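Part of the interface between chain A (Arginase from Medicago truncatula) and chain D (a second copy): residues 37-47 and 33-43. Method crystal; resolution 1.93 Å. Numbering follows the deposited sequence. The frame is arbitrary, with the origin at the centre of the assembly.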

# COMPACT_ATOMS: atom_id res chain seq x y z
N ASP A 37 -34.83 3.29 -22.72
CA ASP A 37 -34.98 4.08 -23.97
C ASP A 37 -34.10 5.34 -23.92
O ASP A 37 -33.42 5.68 -24.93
CB ASP A 37 -36.42 4.51 -24.22
CG ASP A 37 -36.46 5.08 -25.62
OD1 ASP A 37 -36.26 4.28 -26.55
OD2 ASP A 37 -36.53 6.30 -25.76
N ALA A 38 -34.10 6.06 -22.81
CA ALA A 38 -33.33 7.31 -22.71
C ALA A 38 -31.81 6.97 -22.78
O ALA A 38 -31.07 7.64 -23.49
CB ALA A 38 -33.75 8.02 -21.48
N ALA A 39 -31.38 5.86 -22.17
CA ALA A 39 -29.96 5.41 -22.21
C ALA A 39 -29.53 5.04 -23.63
O ALA A 39 -28.45 5.50 -24.09
CB ALA A 39 -29.76 4.25 -21.26
N LEU A 40 -30.34 4.23 -24.33
CA LEU A 40 -30.05 3.81 -25.72
C LEU A 40 -30.09 5.04 -26.64
O LEU A 40 -29.20 5.14 -27.51
CB LEU A 40 -31.05 2.72 -26.15
CG LEU A 40 -30.93 1.40 -25.38
CD1 LEU A 40 -32.01 0.42 -25.80
CD2 LEU A 40 -29.59 0.77 -25.62
N THR A 41 -31.02 5.98 -26.44
CA THR A 41 -31.08 7.24 -27.25
C THR A 41 -29.80 8.05 -27.01
O THR A 41 -29.29 8.63 -27.95
CB THR A 41 -32.31 8.09 -26.95
OG1 THR A 41 -33.49 7.31 -27.16
CG2 THR A 41 -32.38 9.37 -27.77
N PHE A 42 -29.21 8.02 -25.81
CA PHE A 42 -27.93 8.78 -25.62
C PHE A 42 -26.78 8.15 -26.45
O PHE A 42 -26.02 8.85 -27.14
CB PHE A 42 -27.65 8.94 -24.14
CG PHE A 42 -26.39 9.68 -23.82
CD1 PHE A 42 -26.37 11.07 -23.78
CD2 PHE A 42 -25.23 9.00 -23.50
CE1 PHE A 42 -25.22 11.77 -23.44
CE2 PHE A 42 -24.06 9.70 -23.25
CZ PHE A 42 -24.06 11.08 -23.17
N ILE A 43 -26.65 6.83 -26.38
CA ILE A 43 -25.67 6.03 -27.15
C ILE A 43 -25.90 6.25 -28.64
O ILE A 43 -24.93 6.39 -29.36
CB ILE A 43 -25.75 4.55 -26.78
CG1 ILE A 43 -25.39 4.34 -25.32
CG2 ILE A 43 -24.84 3.75 -27.72
CD1 ILE A 43 -24.01 4.85 -24.96
N ARG A 44 -27.15 6.29 -29.07
CA ARG A 44 -27.48 6.53 -30.50
C ARG A 44 -26.98 7.92 -30.90
O ARG A 44 -26.33 8.02 -31.95
CB ARG A 44 -28.98 6.42 -30.79
CG ARG A 44 -29.40 7.09 -32.10
CD ARG A 44 -30.38 6.35 -32.95
NE ARG A 44 -31.62 7.11 -33.06
CZ ARG A 44 -31.77 8.25 -33.75
NH1 ARG A 44 -30.77 8.80 -34.41
NH2 ARG A 44 -32.95 8.85 -33.76
N GLU A 45 -27.36 8.97 -30.17
CA GLU A 45 -26.98 10.35 -30.59
C GLU A 45 -25.43 10.48 -30.62
O GLU A 45 -24.88 11.14 -31.48
CB GLU A 45 -27.60 11.35 -29.64
CG GLU A 45 -29.05 11.66 -29.92
CD GLU A 45 -29.35 11.94 -31.37
OE1 GLU A 45 -28.65 12.78 -31.97
OE2 GLU A 45 -30.28 11.30 -31.91
N ARG A 46 -24.75 9.83 -29.69
CA ARG A 46 -23.27 9.83 -29.56
C ARG A 46 -22.67 9.05 -30.74
O ARG A 46 -21.68 9.54 -31.34
CB ARG A 46 -22.86 9.24 -28.21
CG ARG A 46 -23.07 10.20 -27.05
CD ARG A 46 -22.05 11.32 -27.01
NE ARG A 46 -20.71 10.81 -26.76
CZ ARG A 46 -19.59 11.42 -27.10
NH1 ARG A 46 -19.61 12.57 -27.75
NH2 ARG A 46 -18.44 10.87 -26.80
N ALA A 47 -23.21 7.89 -31.07
CA ALA A 47 -22.69 7.11 -32.21
C ALA A 47 -22.96 7.90 -33.52
O ALA A 47 -22.05 8.02 -34.43
CB ALA A 47 -23.29 5.75 -32.21
N ASN D 33 -26.34 20.00 -29.02
CA ASN D 33 -27.71 20.19 -28.50
C ASN D 33 -28.43 18.84 -28.37
O ASN D 33 -29.13 18.65 -27.36
CB ASN D 33 -28.56 21.06 -29.42
CG ASN D 33 -28.15 22.51 -29.44
OD1 ASN D 33 -27.63 23.03 -28.48
ND2 ASN D 33 -28.43 23.17 -30.55
N ARG D 34 -28.32 17.97 -29.38
CA ARG D 34 -28.97 16.63 -29.40
C ARG D 34 -28.34 15.68 -28.37
O ARG D 34 -29.10 14.95 -27.71
CB ARG D 34 -28.96 16.01 -30.80
CG ARG D 34 -30.00 16.62 -31.74
CD ARG D 34 -29.87 16.15 -33.19
NE ARG D 34 -30.04 14.73 -33.21
CZ ARG D 34 -30.66 14.03 -34.15
NH1 ARG D 34 -31.19 14.61 -35.21
NH2 ARG D 34 -30.75 12.72 -34.01
N VAL D 35 -27.03 15.69 -28.17
CA VAL D 35 -26.40 14.84 -27.10
C VAL D 35 -26.83 15.36 -25.72
O VAL D 35 -27.03 14.52 -24.81
CB VAL D 35 -24.87 14.83 -27.24
CG1 VAL D 35 -24.16 14.18 -26.07
CG2 VAL D 35 -24.47 14.18 -28.54
N ILE D 36 -26.86 16.67 -25.53
CA ILE D 36 -27.26 17.34 -24.26
C ILE D 36 -28.72 17.01 -24.01
O ILE D 36 -29.06 16.57 -22.90
CB ILE D 36 -26.95 18.87 -24.26
CG1 ILE D 36 -25.44 19.12 -24.27
CG2 ILE D 36 -27.60 19.56 -23.06
CD1 ILE D 36 -25.02 20.53 -24.60
N ASP D 37 -29.57 17.18 -25.04
CA ASP D 37 -31.02 16.90 -24.90
C ASP D 37 -31.22 15.46 -24.42
O ASP D 37 -32.07 15.23 -23.58
CB ASP D 37 -31.78 17.17 -26.20
CG ASP D 37 -33.26 17.02 -25.95
OD1 ASP D 37 -33.78 17.85 -25.18
OD2 ASP D 37 -33.88 16.05 -26.48
N ALA D 38 -30.55 14.51 -25.03
CA ALA D 38 -30.61 13.09 -24.65
C ALA D 38 -30.09 12.88 -23.20
O ALA D 38 -30.76 12.13 -22.47
CB ALA D 38 -29.86 12.27 -25.68
N ALA D 39 -29.03 13.57 -22.77
CA ALA D 39 -28.51 13.49 -21.38
C ALA D 39 -29.59 14.00 -20.43
O ALA D 39 -29.88 13.34 -19.42
CB ALA D 39 -27.23 14.26 -21.18
N LEU D 40 -30.15 15.17 -20.72
CA LEU D 40 -31.14 15.79 -19.81
C LEU D 40 -32.40 14.92 -19.79
O LEU D 40 -32.97 14.73 -18.71
CB LEU D 40 -31.40 17.22 -20.30
CG LEU D 40 -30.25 18.22 -20.11
CD1 LEU D 40 -30.60 19.52 -20.78
CD2 LEU D 40 -29.93 18.44 -18.64
N THR D 41 -32.80 14.35 -20.93
CA THR D 41 -33.93 13.42 -21.01
C THR D 41 -33.68 12.31 -19.99
O THR D 41 -34.63 12.03 -19.17
CB THR D 41 -34.18 12.89 -22.42
OG1 THR D 41 -34.64 13.97 -23.23
CG2 THR D 41 -35.22 11.79 -22.41
N PHE D 42 -32.49 11.71 -20.00
CA PHE D 42 -32.12 10.58 -19.10
C PHE D 42 -32.43 10.99 -17.66
O PHE D 42 -33.16 10.28 -16.96
CB PHE D 42 -30.66 10.17 -19.24
CG PHE D 42 -30.26 9.01 -18.37
CD1 PHE D 42 -30.63 7.72 -18.70
CD2 PHE D 42 -29.56 9.21 -17.20
CE1 PHE D 42 -30.26 6.66 -17.89
CE2 PHE D 42 -29.14 8.14 -16.42
CZ PHE D 42 -29.53 6.87 -16.75
N ILE D 43 -31.91 12.15 -17.23
CA ILE D 43 -32.02 12.61 -15.81
C ILE D 43 -33.50 12.82 -15.45
O ILE D 43 -33.91 12.30 -14.40
CB ILE D 43 -31.13 13.84 -15.58
CG1 ILE D 43 -29.63 13.49 -15.71
CG2 ILE D 43 -31.45 14.49 -14.23
CD1 ILE D 43 -29.17 12.41 -14.70
O HOH W 1 -32.14 10.10 -23.74

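A single water sits between the two helices and donates to a backbone carbonyl on each: its oxygen lies 2.7 Å from A:Ala38 O and 2.8 Å from D:Ala38 O. Both carbonyls already accept a helical hydrogen bond, from the backbone N of A:Phe42 and of D:Phe42 respectively, so the water adds a second partner to each without unwinding a turn. With the same residue at both ends, the bridge reflects the pairing of two copies of one chain.

The helices run nearly antiparallel, at 164°, with their axes approaching to 8.7 Å. At the close crossing both helices present alanine. A:Ala38 and D:Phe42 bring their CA atoms to 5.0 Å, and A:Phe42 and D:Ala38 bring theirs to 5.2 Å, so that each short side chain, pointing toward the partner helix, meets the backbone of a phenylalanine: A:Ala38 CB is 3.9 Å from D:Phe42 CA, and D:Ala38 CB is 4.0 Å from A:Phe42 CA.

The phenylalanines leave their helices sideways, both with chi1 at t, and set their rings against the neighbouring helix. D:Phe42 presents its ring edge to A:Ala38 and packs its CE1 4.2 Å from A:Ala39 CB. A:Phe42 repeats the arrangement, with CE1 3.9 Å from D:Ala39 CB, then gains more: the same CE1 lies 3.7 Å from D:Val35 CG1 and, at the ring edge, 3.6 Å from D:Val35 O. D:Val35 CG1 also touches the aliphatic part of A:Arg46, 3.7 Å from its CD, while the nitrogens of that guanidinium are satisfied elsewhere in the structure.

The charged contacts across the helices gather at one end. D:Arg34 grips A:Glu45 with two nitrogens, NE donating to OE1 at 2.7 Å and NH2 to OE2 at 2.6 Å. The carboxylate meets the guanidinium edge-on, near its plane, as a two-pronged salt bridge requires. A:Arg44 NH1 comes within 3.9 Å of D:Arg34 NH2, a like-charge approach made in the company of the carboxylate: A:Arg44 NH1 is 3.6 Å from A:Glu45 OE2, although that contact is one of charge alone, with no N-H aimed at the oxygen.

The threonines follow a simple rule. A:Thr41 OG1 donates to A:Asp37 O at 2.8 Å and D:Thr41 OG1 to D:Asp37 O at 2.9 Å, so each hydroxyl is paid for within its own helix. The methyls remain available for packing, as where D:Thr41 CG2 lies 4.2 Å from A:Ala38 CB.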